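Local coordinates for protein monosaccharide-transporting ATPase (Actinobacillus succinogenes, PDB 5DTE) that binds the sugar D-allose in a cleft between two lobes and probably serves as the periplasmic solute-binding component of an ABC transporter, at residues Glu39-Met44 / Asp114-Leu119; Asn132-Asp137 / Val276-Glu281; Val136-Gly141 / Ile268-Lys273; Ala146-Glu151 / Val302-Gln307; Val159-Gly164 / Gly176-Ala181. One frame throughout, in Å; residues are numbered along the deposited sequence.

How the interactions relate
Interactions 1 to 3 gather round the sugar cleft and the first lobe, with centres about 9 to 11 Å apart, while interactions 4 and 5 lie toward the second lobe, their centres about 15 Å apart. Interactions 1 and 2 reach neighbouring strands, 112-115 and 132-135, of one parallel sheet. Interaction 3 overlaps interaction 2 at Val136 and Asp137, touches the same sugar as interaction 1, and passes into helix 138-152, which interaction 4 also uses. Interaction 5, on strand 157-163 and helix 169-182, is nested along the chain inside the loops closed by interactions 2, 3 and 4. The set thus runs from one lobe through the crossovers to the other, as expected for a two-lobed binding protein.

Interaction 1: residues Glu39-Met44 / Asp114-Leu119; sequences EYFISM and DLDVRL. With ALL (beta-D-allopyranose), chain E.
In the sugar cleft of this periplasmic binding protein, Phe41 at the start of helix 39-54 meets Asp116 in the loop that follows strand 112-115. Phe41 brings its ring edge to the carboxylate: CZ lies 3.5 Å from Asp116 OD2, which sits in the ring plane, while ring and carboxylate planes are turned 81° apart. With CG anti to the backbone N (chi1 -171°), Asp116 offers both oxygens to beta-D-allopyranose. The sugar's O1 donates to Asp116 OD2 at 2.8 Å, and its O2 to Asp116 OD1 at 3.1 Å. Tyr40 approaches the sugar obliquely, CD2 being 3.7 Å from C3, and the same CD2 lies over the centre of one face of the Phe41 ring. Farther from the sugar, Met44 SD and Leu115 CD2 meet tip to tip at 3.6 Å. Tyr133 and Asn170 both hydrogen-bond to Asp116 O, fixing the loop. One carboxylate therefore reads two adjacent hydroxyls; a long, weak ion pair with Lys34 probably favours its negative charge, and the in-plane ring edge of Phe41 would add a little.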
# COMPACT_ATOMS: atom_id res chain seq x y z
N GLU A 39 -9.37 -2.93 -4.26
CA GLU A 39 -9.69 -4.24 -3.71
C GLU A 39 -8.89 -4.48 -2.43
O GLU A 39 -9.39 -5.07 -1.47
CB GLU A 39 -9.42 -5.34 -4.74
CG GLU A 39 -9.27 -6.75 -4.17
CD GLU A 39 -10.53 -7.27 -3.51
OE1 GLU A 39 -11.64 -6.98 -4.02
OE2 GLU A 39 -10.41 -7.98 -2.48
N TYR A 40 -7.66 -3.99 -2.41
CA TYR A 40 -6.79 -4.09 -1.25
C TYR A 40 -7.46 -3.56 0.05
O TYR A 40 -7.38 -4.21 1.10
CB TYR A 40 -5.47 -3.35 -1.53
CG TYR A 40 -4.54 -3.31 -0.35
CD1 TYR A 40 -3.80 -4.43 0.01
CD2 TYR A 40 -4.42 -2.17 0.43
CE1 TYR A 40 -2.96 -4.40 1.10
CE2 TYR A 40 -3.58 -2.13 1.52
CZ TYR A 40 -2.86 -3.25 1.85
OH TYR A 40 -2.02 -3.23 2.94
N PHE A 41 -8.12 -2.41 -0.02
CA PHE A 41 -8.74 -1.85 1.18
C PHE A 41 -10.05 -2.55 1.53
O PHE A 41 -10.39 -2.70 2.70
CB PHE A 41 -8.94 -0.35 1.02
CG PHE A 41 -7.68 0.43 1.22
CD1 PHE A 41 -7.06 0.46 2.47
CD2 PHE A 41 -7.09 1.12 0.17
CE1 PHE A 41 -5.88 1.18 2.67
CE2 PHE A 41 -5.90 1.84 0.36
CZ PHE A 41 -5.30 1.87 1.62
N ILE A 42 -10.77 -2.99 0.50
CA ILE A 42 -11.91 -3.89 0.66
C ILE A 42 -11.51 -5.11 1.50
O ILE A 42 -12.26 -5.59 2.34
CB ILE A 42 -12.45 -4.33 -0.71
CG1 ILE A 42 -13.42 -3.29 -1.26
CG2 ILE A 42 -13.13 -5.70 -0.63
CD1 ILE A 42 -14.72 -3.18 -0.43
N SER A 43 -10.29 -5.57 1.26
CA SER A 43 -9.72 -6.74 1.93
C SER A 43 -9.37 -6.43 3.37
O SER A 43 -9.52 -7.26 4.27
CB SER A 43 -8.48 -7.22 1.18
OG SER A 43 -7.67 -8.01 2.01
N MET A 44 -8.87 -5.22 3.58
CA MET A 44 -8.45 -4.78 4.89
C MET A 44 -9.66 -4.43 5.73
O MET A 44 -9.69 -4.68 6.94
CB MET A 44 -7.51 -3.58 4.76
CG MET A 44 -7.39 -2.73 6.01
SD MET A 44 -6.20 -1.40 5.82
CE MET A 44 -4.72 -2.33 5.38
N ASP A 114 -1.90 5.57 13.32
CA ASP A 114 -1.63 5.92 11.94
C ASP A 114 -1.36 4.64 11.12
O ASP A 114 -0.29 4.03 11.24
CB ASP A 114 -0.46 6.92 11.90
CG ASP A 114 0.18 7.04 10.54
OD1 ASP A 114 -0.56 6.97 9.54
OD2 ASP A 114 1.42 7.20 10.47
N LEU A 115 -2.34 4.23 10.32
CA LEU A 115 -2.24 3.00 9.51
C LEU A 115 -1.82 3.31 8.07
O LEU A 115 -2.13 4.37 7.55
CB LEU A 115 -3.58 2.25 9.52
CG LEU A 115 -3.78 0.95 8.72
CD1 LEU A 115 -2.91 -0.17 9.28
CD2 LEU A 115 -5.24 0.51 8.75
N ASP A 116 -1.09 2.37 7.45
CA ASP A 116 -0.70 2.37 6.02
C ASP A 116 0.29 3.46 5.58
O ASP A 116 1.47 3.17 5.32
CB ASP A 116 -1.93 2.47 5.11
CG ASP A 116 -1.59 2.27 3.63
OD1 ASP A 116 -0.76 1.38 3.31
OD2 ASP A 116 -2.15 3.00 2.78
N VAL A 117 -0.20 4.69 5.43
CA VAL A 117 0.61 5.81 4.98
C VAL A 117 1.23 6.52 6.19
O VAL A 117 0.52 6.89 7.12
CB VAL A 117 -0.23 6.78 4.13
CG1 VAL A 117 0.53 8.08 3.86
CG2 VAL A 117 -0.67 6.11 2.81
N ARG A 118 2.55 6.68 6.18
CA ARG A 118 3.24 7.17 7.37
C ARG A 118 3.40 8.68 7.37
O ARG A 118 3.87 9.27 6.38
CB ARG A 118 4.61 6.51 7.51
CG ARG A 118 5.29 6.77 8.85
CD ARG A 118 6.64 6.03 8.96
NE ARG A 118 7.58 6.72 9.85
CZ ARG A 118 7.55 6.65 11.18
NH1 ARG A 118 8.44 7.32 11.90
NH2 ARG A 118 6.63 5.92 11.79
N LEU A 119 3.00 9.29 8.49
CA LEU A 119 3.13 10.74 8.70
C LEU A 119 4.61 11.18 8.69
O LEU A 119 5.50 10.44 9.10
CB LEU A 119 2.46 11.17 10.01
CG LEU A 119 0.97 10.94 10.33
CD1 LEU A 119 0.59 11.63 11.63
CD2 LEU A 119 0.05 11.39 9.21
C1 ALL E . -1.09 2.30 -0.71
C2 ALL E . -1.34 0.94 -0.09
C3 ALL E . -1.83 -0.05 -1.07
C4 ALL E . -2.93 0.49 -1.94
C5 ALL E . -2.42 1.75 -2.62
C6 ALL E . -3.35 2.28 -3.66
O1 ALL E . -0.87 3.26 0.25
O2 ALL E . -0.08 0.47 0.44
O3 ALL E . -0.72 -0.42 -1.95
O4 ALL E . -3.31 -0.49 -2.91
O5 ALL E . -2.23 2.74 -1.57
O6 ALL E . -4.48 2.85 -3.03

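Interaction 2: residues Asn132-Asp137 / Val276-Glu281; sequences NYVGVD and VAIAIE
Val134 and Ile278 meet through methyl groups where helix 272-287 packs against the parallel sheet of the first lobe. Both branches of Val134 take part: CG1 and CG2 each lie 3.6 Å from Ile278 CG2, so that a single methyl of the isoleucine sits against the fork of the valine. The conformations explain this. Val134 has CG1 anti to its backbone N (chi1 171°), with CG2 anti to the carbonyl carbon, and the pair opens toward the helix. Ile278 places CG2 opposite its own backbone N, while its longer arm, with chi1 at -90°, leads CD1 away from the strand. The two side chains cross at about a right angle. Beside them the helix backbone comes close, Val134 CG1 being 4.4 Å from Ala279 N, and the alpha carbons of Val134 and Ala279 are 6.3 Å apart. Ile113 of strand 112-115 touches both Val134 and Ala279, and Tyr296 of strand 295-297 touches Val134 and Ile278. No hydrogen bond joins strand to helix here. The helix satisfies its backbone internally, as when Ile280 N donates to Val276 O at 3.1 Å, and the strand bonds to its sheet neighbours, which leaves dispersion and the exclusion of water to hold the two together.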
# COMPACT_ATOMS: atom_id res chain seq x y z
N ASN A 132 1.79 6.97 16.53
CA ASN A 132 2.11 5.56 16.42
C ASN A 132 1.67 4.99 15.07
O ASN A 132 0.50 5.09 14.72
CB ASN A 132 1.45 4.79 17.56
CG ASN A 132 1.72 5.42 18.92
OD1 ASN A 132 2.74 5.13 19.56
ND2 ASN A 132 0.82 6.30 19.36
N TYR A 133 2.60 4.40 14.32
CA TYR A 133 2.31 3.86 12.98
C TYR A 133 2.25 2.34 12.97
O TYR A 133 2.85 1.67 13.82
CB TYR A 133 3.36 4.36 11.97
CG TYR A 133 3.38 3.74 10.54
CD1 TYR A 133 2.46 4.13 9.57
CD2 TYR A 133 4.37 2.83 10.17
CE1 TYR A 133 2.50 3.60 8.27
CE2 TYR A 133 4.42 2.29 8.89
CZ TYR A 133 3.49 2.67 7.94
OH TYR A 133 3.57 2.11 6.66
N VAL A 134 1.50 1.81 12.01
CA VAL A 134 1.48 0.38 11.69
C VAL A 134 1.45 0.21 10.17
O VAL A 134 0.52 0.72 9.54
CB VAL A 134 0.27 -0.34 12.31
CG1 VAL A 134 0.16 -1.78 11.78
CG2 VAL A 134 0.35 -0.32 13.81
N GLY A 135 2.43 -0.49 9.60
CA GLY A 135 2.43 -0.77 8.16
C GLY A 135 3.40 -1.82 7.67
O GLY A 135 3.45 -2.94 8.19
N VAL A 136 4.15 -1.46 6.62
CA VAL A 136 5.29 -2.24 6.13
C VAL A 136 6.41 -1.30 5.64
O VAL A 136 6.18 -0.11 5.41
CB VAL A 136 4.93 -3.21 4.96
CG1 VAL A 136 4.23 -4.45 5.48
CG2 VAL A 136 4.12 -2.53 3.86
N ASP A 137 7.62 -1.84 5.51
CA ASP A 137 8.69 -1.13 4.83
C ASP A 137 8.40 -1.22 3.34
O ASP A 137 8.59 -2.27 2.73
CB ASP A 137 10.05 -1.75 5.17
CG ASP A 137 11.19 -0.75 5.09
OD1 ASP A 137 11.18 0.07 4.15
OD2 ASP A 137 12.07 -0.77 5.96
N VAL A 276 -4.20 -4.15 9.91
CA VAL A 276 -5.33 -3.52 10.56
C VAL A 276 -5.73 -4.28 11.83
O VAL A 276 -6.35 -3.72 12.72
CB VAL A 276 -6.52 -3.40 9.61
CG1 VAL A 276 -7.03 -4.77 9.21
CG2 VAL A 276 -7.63 -2.54 10.22
N ALA A 277 -5.34 -5.55 11.92
CA ALA A 277 -5.55 -6.29 13.16
C ALA A 277 -4.63 -5.72 14.22
O ALA A 277 -5.08 -5.41 15.32
CB ALA A 277 -5.32 -7.76 12.98
N ILE A 278 -3.35 -5.57 13.89
CA ILE A 278 -2.41 -4.93 14.83
C ILE A 278 -2.85 -3.50 15.17
O ILE A 278 -2.74 -3.08 16.31
CB ILE A 278 -0.95 -4.92 14.30
CG1 ILE A 278 -0.21 -6.19 14.75
CG2 ILE A 278 -0.18 -3.73 14.84
CD1 ILE A 278 -0.62 -7.46 14.03
N ALA A 279 -3.38 -2.77 14.19
CA ALA A 279 -3.92 -1.44 14.46
C ALA A 279 -4.98 -1.45 15.57
O ALA A 279 -4.90 -0.68 16.54
CB ALA A 279 -4.49 -0.86 13.20
N ILE A 280 -5.96 -2.33 15.44
CA ILE A 280 -7.03 -2.49 16.44
C ILE A 280 -6.49 -3.03 17.76
O ILE A 280 -7.01 -2.69 18.83
CB ILE A 280 -8.12 -3.44 15.93
CG1 ILE A 280 -8.73 -2.90 14.64
CG2 ILE A 280 -9.19 -3.69 16.99
CD1 ILE A 280 -9.38 -3.97 13.78
N GLU A 281 -5.45 -3.86 17.69
CA GLU A 281 -4.82 -4.40 18.89
C GLU A 281 -4.06 -3.28 19.62
O GLU A 281 -3.97 -3.26 20.85
CB GLU A 281 -3.90 -5.57 18.55
CG GLU A 281 -4.51 -6.98 18.76
CD GLU A 281 -4.34 -7.51 20.20
OE1 GLU A 281 -3.61 -6.86 21.00
OE2 GLU A 281 -4.92 -8.57 20.52

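Interaction 3: residues Val136-Gly141 / Ile268-Lys273; sequences VDNFNG and IDQLPK. With ALL (beta-D-allopyranose), chain E.
Gly141 N donates to Asp137 O at 2.9 Å in the first turn of helix 138-152, and the carbonyl of the same glycine meets Ile268. Both segments belong to crossovers between the two lobes of the periplasmic binding protein fold: residues 136-141 leave the first lobe after strand 132-135, whereas residues 268-273 return to it ahead of helix 272-287. Gly141 O rests against the longer arm of the isoleucine, 3.5 Å from Ile268 CG1 and 3.6 Å from Ile268 CD1. At the other end Val136 lies obliquely across the stem of Gln270, with CG2 3.5 Å from Gln270 CG. That stem runs straight, chi1 -168° and chi2 180°, and so carries the amide into the pocket beside the sugar's O2. Each crossover is tied down locally. Asp137 is the N-cap of its helix, with a weak bond from Asn140 N to its OD1. Asp269 forms an Asx turn, its OD1 receiving Leu271 N at 3.2 Å from above the carboxylate plane. A second-shell role falls to Asn138, whose OD1 is hydrogen-bonded to Arg174 NH2, the same nitrogen that also bonds to the allopyranose.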
# COMPACT_ATOMS: atom_id res chain seq x y z
N VAL A 136 4.15 -1.46 6.62
CA VAL A 136 5.29 -2.24 6.13
C VAL A 136 6.41 -1.30 5.64
O VAL A 136 6.18 -0.11 5.41
CB VAL A 136 4.93 -3.21 4.96
CG1 VAL A 136 4.23 -4.45 5.48
CG2 VAL A 136 4.12 -2.53 3.86
N ASP A 137 7.62 -1.84 5.51
CA ASP A 137 8.69 -1.13 4.83
C ASP A 137 8.40 -1.22 3.34
O ASP A 137 8.59 -2.27 2.73
CB ASP A 137 10.05 -1.75 5.17
CG ASP A 137 11.19 -0.75 5.09
OD1 ASP A 137 11.18 0.07 4.15
OD2 ASP A 137 12.07 -0.77 5.96
N ASN A 138 7.90 -0.14 2.75
CA ASN A 138 7.54 -0.18 1.33
C ASN A 138 8.79 -0.09 0.48
O ASN A 138 8.81 -0.56 -0.66
CB ASN A 138 6.54 0.93 0.98
CG ASN A 138 5.17 0.72 1.63
OD1 ASN A 138 4.59 -0.36 1.56
ND2 ASN A 138 4.67 1.76 2.28
N PHE A 139 9.85 0.48 1.03
CA PHE A 139 11.13 0.54 0.33
C PHE A 139 11.66 -0.85 0.13
O PHE A 139 11.99 -1.26 -0.99
CB PHE A 139 12.15 1.37 1.11
CG PHE A 139 13.51 1.43 0.48
CD1 PHE A 139 13.83 2.43 -0.43
CD2 PHE A 139 14.50 0.50 0.83
CE1 PHE A 139 15.10 2.50 -1.00
CE2 PHE A 139 15.77 0.56 0.29
CZ PHE A 139 16.07 1.55 -0.64
N ASN A 140 11.74 -1.57 1.25
CA ASN A 140 12.14 -2.96 1.27
C ASN A 140 11.23 -3.86 0.41
O ASN A 140 11.72 -4.72 -0.35
CB ASN A 140 12.16 -3.45 2.71
CG ASN A 140 13.18 -4.52 2.94
OD1 ASN A 140 12.84 -5.64 3.35
ND2 ASN A 140 14.45 -4.20 2.67
N GLY A 141 9.92 -3.64 0.53
CA GLY A 141 8.94 -4.37 -0.25
C GLY A 141 9.21 -4.28 -1.74
O GLY A 141 9.20 -5.30 -2.43
N ILE A 268 3.73 -8.54 -3.81
CA ILE A 268 4.13 -8.58 -2.39
C ILE A 268 2.88 -8.57 -1.53
O ILE A 268 2.12 -7.60 -1.57
CB ILE A 268 5.03 -7.40 -1.99
CG1 ILE A 268 6.45 -7.54 -2.56
CG2 ILE A 268 5.10 -7.27 -0.46
CD1 ILE A 268 7.41 -8.37 -1.69
N ASP A 269 2.64 -9.66 -0.78
CA ASP A 269 1.53 -9.68 0.15
C ASP A 269 1.91 -8.83 1.34
O ASP A 269 2.84 -9.14 2.09
CB ASP A 269 1.14 -11.10 0.59
CG ASP A 269 -0.18 -11.14 1.40
OD1 ASP A 269 -0.91 -10.12 1.41
OD2 ASP A 269 -0.49 -12.19 2.01
N GLN A 270 1.16 -7.76 1.50
CA GLN A 270 1.40 -6.74 2.49
C GLN A 270 0.73 -7.12 3.81
O GLN A 270 0.91 -6.44 4.82
CB GLN A 270 0.86 -5.41 1.97
CG GLN A 270 1.26 -4.23 2.73
CD GLN A 270 0.69 -3.00 2.13
OE1 GLN A 270 0.03 -3.06 1.10
NE2 GLN A 270 0.93 -1.85 2.77
N LEU A 271 -0.05 -8.20 3.77
CA LEU A 271 -0.81 -8.69 4.92
C LEU A 271 -1.75 -7.62 5.49
O LEU A 271 -1.63 -7.21 6.65
CB LEU A 271 0.15 -9.20 5.99
CG LEU A 271 1.06 -10.26 5.38
CD1 LEU A 271 2.07 -10.73 6.37
CD2 LEU A 271 0.21 -11.42 4.92
N PRO A 272 -2.73 -7.19 4.67
CA PRO A 272 -3.56 -6.05 5.05
C PRO A 272 -4.50 -6.35 6.21
O PRO A 272 -4.97 -5.43 6.88
CB PRO A 272 -4.34 -5.75 3.77
CG PRO A 272 -4.43 -7.07 3.08
CD PRO A 272 -3.19 -7.82 3.42
N LYS A 273 -4.78 -7.63 6.45
CA LYS A 273 -5.64 -8.01 7.57
C LYS A 273 -4.86 -8.01 8.86
O LYS A 273 -5.37 -7.56 9.88
CB LYS A 273 -6.28 -9.37 7.34
CG LYS A 273 -6.90 -9.53 5.97
CD LYS A 273 -8.27 -10.15 6.05
CE LYS A 273 -8.88 -10.34 4.68
NZ LYS A 273 -10.22 -10.99 4.78
C1 ALL E . -1.09 2.30 -0.71
C2 ALL E . -1.34 0.94 -0.09
C3 ALL E . -1.83 -0.05 -1.07
C4 ALL E . -2.93 0.49 -1.94
C5 ALL E . -2.42 1.75 -2.62
C6 ALL E . -3.35 2.28 -3.66
O1 ALL E . -0.87 3.26 0.25
O2 ALL E . -0.08 0.47 0.44
O3 ALL E . -0.72 -0.42 -1.95
O4 ALL E . -3.31 -0.49 -2.91
O5 ALL E . -2.23 2.74 -1.57
O6 ALL E . -4.48 2.85 -3.03

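Interaction 4: residues Ala146-Glu151 / Val302-Gln307; sequences AKNLAE and VVDKEQ
Val302 begins the contact, its CG1 branch lying 4.1 Å from Asn148 ND2, with the two side chains running past one another head to tail. Val303 follows with its side chain turned away from helix 138-152, toward Asp269 and Tyr311, as expected for successive residues of an extended chain. Asp304 faces the helix again. Its CG lies between the backbone N and the carbonyl carbon (chi1 55°), which swings OD2 to 3.7 Å from Asn148 ND2. Amide and carboxylate planes stand 52° apart there, and no hydrogen bond is formed; attraction between the amide nitrogen and the acid can be at most a longer-range one. Next along the chain, Lys305 sends NZ to the carbonyl oxygen of Lys260. The other oxygen of Asp304 is used within the turn, where Gln307 N makes a weak 3.5 Å bond to Asp304 OD1. Asn148 itself extends from the helix with CG anti to its backbone N (chi1 -172°), and its OD1 is hydrogen-bonded to Gln265 NE2. Strand 301-303 pairs antiparallel with strand 267-269, where Val302 packs on Ile268, while the helix bearing Asn148 lays Ala146 on helix 169-182 and Leu149 on strand 245-247.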
# COMPACT_ATOMS: atom_id res chain seq x y z
N ALA A 146 11.38 -5.90 -6.87
CA ALA A 146 12.13 -5.65 -8.09
C ALA A 146 13.17 -6.75 -8.28
O ALA A 146 13.35 -7.28 -9.38
CB ALA A 146 12.80 -4.29 -8.03
N LYS A 147 13.81 -7.10 -7.18
CA LYS A 147 14.89 -8.06 -7.18
C LYS A 147 14.43 -9.39 -7.74
O LYS A 147 15.18 -10.06 -8.44
CB LYS A 147 15.45 -8.25 -5.76
CG LYS A 147 16.87 -8.79 -5.74
CD LYS A 147 17.57 -8.45 -4.44
CE LYS A 147 18.95 -9.10 -4.39
NZ LYS A 147 19.57 -9.15 -5.74
N ASN A 148 13.19 -9.75 -7.44
CA ASN A 148 12.63 -11.03 -7.87
C ASN A 148 12.39 -11.05 -9.38
O ASN A 148 12.67 -12.05 -10.05
CB ASN A 148 11.34 -11.30 -7.11
CG ASN A 148 10.80 -12.69 -7.35
OD1 ASN A 148 9.89 -12.89 -8.16
ND2 ASN A 148 11.34 -13.67 -6.62
N LEU A 149 11.89 -9.94 -9.91
CA LEU A 149 11.65 -9.77 -11.34
C LEU A 149 12.95 -9.63 -12.12
O LEU A 149 13.05 -10.10 -13.26
CB LEU A 149 10.76 -8.55 -11.57
CG LEU A 149 10.49 -8.05 -13.00
CD1 LEU A 149 9.44 -8.91 -13.69
CD2 LEU A 149 10.11 -6.56 -13.00
N ALA A 150 13.94 -8.95 -11.53
CA ALA A 150 15.26 -8.81 -12.14
C ALA A 150 15.84 -10.17 -12.43
O ALA A 150 16.25 -10.45 -13.55
CB ALA A 150 16.19 -8.02 -11.25
N GLU A 151 15.84 -11.02 -11.40
CA GLU A 151 16.21 -12.42 -11.53
C GLU A 151 15.35 -13.18 -12.55
O GLU A 151 15.87 -13.94 -13.36
CB GLU A 151 16.14 -13.10 -10.17
CG GLU A 151 17.13 -12.51 -9.17
CD GLU A 151 18.53 -13.09 -9.32
OE1 GLU A 151 19.50 -12.31 -9.38
OE2 GLU A 151 18.64 -14.34 -9.37
N VAL A 302 6.89 -12.46 -0.31
CA VAL A 302 7.10 -12.46 -1.77
C VAL A 302 6.35 -13.61 -2.44
O VAL A 302 6.72 -14.77 -2.28
CB VAL A 302 8.58 -12.58 -2.13
CG1 VAL A 302 8.73 -12.59 -3.63
CG2 VAL A 302 9.37 -11.43 -1.55
N VAL A 303 5.28 -13.29 -3.17
CA VAL A 303 4.39 -14.31 -3.70
C VAL A 303 4.62 -14.62 -5.18
O VAL A 303 4.19 -13.89 -6.07
CB VAL A 303 2.92 -13.91 -3.51
CG1 VAL A 303 2.02 -14.99 -4.05
CG2 VAL A 303 2.64 -13.71 -2.08
N ASP A 304 5.31 -15.72 -5.43
CA ASP A 304 5.60 -16.18 -6.77
C ASP A 304 5.10 -17.61 -6.88
O ASP A 304 4.65 -18.17 -5.88
CB ASP A 304 7.09 -16.07 -7.09
CG ASP A 304 7.98 -16.79 -6.08
OD1 ASP A 304 7.44 -17.54 -5.22
OD2 ASP A 304 9.23 -16.62 -6.14
N LYS A 305 5.21 -18.19 -8.07
CA LYS A 305 4.49 -19.43 -8.39
C LYS A 305 4.69 -20.59 -7.38
O LYS A 305 3.80 -21.41 -7.21
CB LYS A 305 4.86 -19.87 -9.81
CG LYS A 305 4.25 -21.18 -10.27
CD LYS A 305 2.73 -21.09 -10.42
CE LYS A 305 2.13 -22.50 -10.61
NZ LYS A 305 0.64 -22.55 -10.70
N GLU A 306 5.83 -20.66 -6.69
CA GLU A 306 5.99 -21.78 -5.75
C GLU A 306 5.48 -21.43 -4.35
O GLU A 306 5.11 -22.32 -3.57
CB GLU A 306 7.44 -22.27 -5.69
CG GLU A 306 7.54 -23.82 -5.75
CD GLU A 306 8.87 -24.36 -6.28
OE1 GLU A 306 9.92 -23.75 -5.99
OE2 GLU A 306 8.86 -25.40 -6.98
N GLN A 307 5.44 -20.14 -4.03
CA GLN A 307 4.84 -19.67 -2.79
C GLN A 307 3.35 -19.49 -3.06
O GLN A 307 2.53 -19.36 -2.14
CB GLN A 307 5.50 -18.37 -2.32
CG GLN A 307 4.81 -17.63 -1.18
CD GLN A 307 5.03 -18.28 0.18
OE1 GLN A 307 4.10 -18.39 0.98
NE2 GLN A 307 6.26 -18.69 0.45

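Interaction 5: residues Val159-Gly164 / Gly176-Ala181; sequences VAILEG and GGALKA
Ile161 CD1 is the point at which the strand meets the helix, 4.0 Å from Ala178 CB and 3.9 Å from Leu179 CD2. The isoleucine reaches this far because its long arm is extended: CG1 is anti to the carbonyl carbon and chi2 is -177°, so CD1 stands well out from the strand. Ala178 presents its methyl directly toward the strand. Leu179, by contrast, leaves the helix at its flank and only bends in at its end, where CD2 comes alongside CD1 as the two side chains cross at about a right angle. The alpha carbons of Ile161 and Ala178 are 8.4 Å apart, a gap bridged by these apolar groups without any hydrogen bond. Strand 157-163 and helix 169-182 are the first two members of a beta-alpha-beta crossover that continues into strand 188-195, in the parallel sheet of the second lobe. Within the helix, Lys180 N donates to Gly176 O at 3.0 Å, across the turn that carries both contact residues. In the sheet, backbone bonds link Ile161 with Ala192 and Ala160 with Gly219 and Phe221, and the Phe221 side chain touches Ile161 and Ala178 alike. Ala160 and Leu162 pack instead on helix 200-213. Farther out, Ala178 and Ala181 lie on Ala146 of helix 138-152, where Lys180 makes a cation-pi contact with Tyr143.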
# COMPACT_ATOMS: atom_id res chain seq x y z
N VAL A 159 13.65 -2.49 -18.18
CA VAL A 159 12.47 -2.45 -17.32
C VAL A 159 11.76 -1.10 -17.36
O VAL A 159 12.39 -0.06 -17.57
CB VAL A 159 12.82 -2.75 -15.84
CG1 VAL A 159 13.21 -4.22 -15.66
CG2 VAL A 159 13.93 -1.83 -15.37
N ALA A 160 10.44 -1.15 -17.14
CA ALA A 160 9.63 0.06 -17.02
C ALA A 160 8.85 0.08 -15.72
O ALA A 160 8.16 -0.88 -15.41
CB ALA A 160 8.71 0.18 -18.18
N ILE A 161 8.94 1.18 -14.97
CA ILE A 161 8.26 1.32 -13.68
C ILE A 161 6.91 2.05 -13.76
O ILE A 161 6.83 3.18 -14.25
CB ILE A 161 9.15 2.07 -12.68
CG1 ILE A 161 10.27 1.16 -12.19
CG2 ILE A 161 8.34 2.60 -11.50
CD1 ILE A 161 11.15 1.79 -11.15
N LEU A 162 5.84 1.41 -13.27
CA LEU A 162 4.56 2.12 -13.11
C LEU A 162 4.40 2.58 -11.65
O LEU A 162 4.51 1.78 -10.72
CB LEU A 162 3.36 1.25 -13.53
CG LEU A 162 3.14 0.83 -14.99
CD1 LEU A 162 2.27 -0.41 -15.05
CD2 LEU A 162 2.52 1.94 -15.87
N GLU A 163 4.13 3.87 -11.45
CA GLU A 163 4.10 4.45 -10.11
C GLU A 163 2.71 4.88 -9.68
O GLU A 163 1.78 4.94 -10.49
CB GLU A 163 5.03 5.65 -10.05
CG GLU A 163 6.19 5.55 -11.01
CD GLU A 163 6.81 6.89 -11.28
OE1 GLU A 163 6.58 7.83 -10.49
OE2 GLU A 163 7.51 7.01 -12.32
N GLY A 164 2.58 5.18 -8.40
CA GLY A 164 1.29 5.57 -7.85
C GLY A 164 1.07 7.06 -7.99
O GLY A 164 1.82 7.73 -8.71
N GLY A 176 11.87 3.88 -5.04
CA GLY A 176 13.24 3.95 -4.56
C GLY A 176 13.78 2.56 -4.24
O GLY A 176 14.96 2.26 -4.49
N GLY A 177 12.90 1.72 -3.70
CA GLY A 177 13.20 0.31 -3.49
C GLY A 177 13.53 -0.43 -4.77
O GLY A 177 14.54 -1.12 -4.86
N ALA A 178 12.67 -0.29 -5.77
CA ALA A 178 12.91 -0.89 -7.08
C ALA A 178 14.23 -0.39 -7.68
O ALA A 178 15.09 -1.19 -8.05
CB ALA A 178 11.75 -0.59 -8.01
N LEU A 179 14.38 0.94 -7.75
CA LEU A 179 15.57 1.57 -8.31
C LEU A 179 16.85 0.99 -7.71
O LEU A 179 17.79 0.66 -8.44
CB LEU A 179 15.54 3.09 -8.11
CG LEU A 179 14.55 3.93 -8.93
CD1 LEU A 179 14.78 5.42 -8.73
CD2 LEU A 179 14.59 3.58 -10.41
N LYS A 180 16.88 0.85 -6.39
CA LYS A 180 18.06 0.31 -5.73
C LYS A 180 18.38 -1.09 -6.21
O LYS A 180 19.54 -1.47 -6.35
CB LYS A 180 17.88 0.29 -4.21
CG LYS A 180 19.12 -0.23 -3.51
CD LYS A 180 18.79 -0.97 -2.25
CE LYS A 180 20.04 -1.56 -1.62
NZ LYS A 180 20.00 -1.47 -0.12
N ALA A 181 17.34 -1.87 -6.49
CA ALA A 181 17.50 -3.26 -6.86
C ALA A 181 18.04 -3.46 -8.29
O ALA A 181 18.88 -4.34 -8.51
CB ALA A 181 16.18 -3.96 -6.70